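Local coordinates for ABC transporter, periplasmic solute-binding protein (Rhizobium meliloti, PDB 4WED) that probably binds a small solute such as a peptide or a nickel complex in the periplasm for delivery to an ABC transporter, at residues A[450-453]-A[454-457]. Sequence-based numbering, arbitrary orientation.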
# COMPACT_ATOMS: atom_id res chain seq x y z
N VAL A 450 16.45 -8.86 -3.36
CA VAL A 450 17.69 -8.86 -4.11
C VAL A 450 18.76 -8.06 -3.36
O VAL A 450 18.49 -6.97 -2.88
CB VAL A 450 17.43 -8.29 -5.52
CG1 VAL A 450 16.67 -6.97 -5.44
CG2 VAL A 450 18.74 -8.12 -6.27
N THR A 451 19.95 -8.62 -3.23
CA THR A 451 21.03 -7.93 -2.51
C THR A 451 22.30 -7.90 -3.33
O THR A 451 22.98 -8.91 -3.46
CB THR A 451 21.34 -8.60 -1.15
OG1 THR A 451 21.45 -10.03 -1.30
CG2 THR A 451 20.24 -8.26 -0.14
N ASP A 452 22.58 -6.74 -3.92
CA ASP A 452 23.86 -6.52 -4.59
C ASP A 452 24.50 -5.25 -4.02
O ASP A 452 24.22 -4.13 -4.46
CB ASP A 452 23.68 -6.45 -6.10
CG ASP A 452 24.98 -6.67 -6.87
OD1 ASP A 452 26.09 -6.66 -6.29
OD2 ASP A 452 24.89 -6.85 -8.09
N PRO A 453 25.35 -5.42 -3.01
CA PRO A 453 26.06 -4.29 -2.39
C PRO A 453 26.87 -3.47 -3.38
O PRO A 453 26.86 -2.24 -3.32
CB PRO A 453 27.01 -4.98 -1.40
CG PRO A 453 26.28 -6.22 -1.03
CD PRO A 453 25.61 -6.68 -2.30
N VAL A 454 27.57 -4.12 -4.29
CA VAL A 454 28.47 -3.32 -5.10
C VAL A 454 27.63 -2.58 -6.14
O VAL A 454 27.89 -1.41 -6.41
CB VAL A 454 29.67 -4.10 -5.70
CG1 VAL A 454 30.37 -4.94 -4.63
CG2 VAL A 454 29.22 -4.97 -6.85
N ASN A 455 26.59 -3.22 -6.66
CA ASN A 455 25.88 -2.67 -7.84
C ASN A 455 24.60 -1.93 -7.57
O ASN A 455 24.35 -0.89 -8.21
CB ASN A 455 25.62 -3.76 -8.86
CG ASN A 455 26.90 -4.34 -9.40
OD1 ASN A 455 27.28 -5.47 -9.09
ND2 ASN A 455 27.62 -3.54 -10.20
N LEU A 456 23.77 -2.45 -6.67
CA LEU A 456 22.45 -1.90 -6.45
C LEU A 456 22.38 -0.90 -5.29
O LEU A 456 21.68 0.12 -5.36
CB LEU A 456 21.48 -3.02 -6.15
CG LEU A 456 20.00 -2.64 -6.10
CD1 LEU A 456 19.57 -1.90 -7.35
CD2 LEU A 456 19.11 -3.87 -5.89
N ASP A 457 23.07 -1.22 -4.21
CA ASP A 457 23.05 -0.32 -3.07
C ASP A 457 23.35 1.10 -3.49
O ASP A 457 22.56 2.00 -3.22
CB ASP A 457 23.99 -0.81 -1.97
CG ASP A 457 23.39 -1.99 -1.19
OD1 ASP A 457 22.22 -2.42 -1.48
OD2 ASP A 457 24.09 -2.49 -0.30
O HOH W 1 21.29 -4.63 -2.84
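Asp452 O takes two backbone bonds, from Leu456 N at 2.8 Å and Asp457 N at 3.1 Å, the donors arriving from opposite faces of the carbonyl plane and closing an alpha-turn (to Leu456) and a wider i+5 turn (to Asp457). Asp452 OD1 also takes a weak bond from Asn455 N, three residues on, in the manner of an N-cap: with CG anti to the backbone N (chi1 -161°), the carboxylate is set alongside Asn455, OD1 a long 3.5 Å from its N. Here the extended run Val450 to Asp452 turns, and residues 454-456, with helical backbone angles, lead into helix 457-465; Pro453, next to Asp452, has no N-H to offer. Val454 CG2 lies 3.6 Å from Asp452 OD1, flanking the carboxylate. Val450 CG1 meets Leu456 CD2, the two side chains crossing at about a right angle; Leu482 and Trp481 of helix 471-485 pack against Val450 and Leu456 respectively, which ties the turn to that helix. Asp457 OD2 approaches Pro453 CA at 3.4 Å, while OD1 accepts from Ser439 N, just after helix 430-437. A water bridges the two aspartates, accepting from Asp452 N at 2.7 Å and donating to Asp457 OD1 at 2.8 Å.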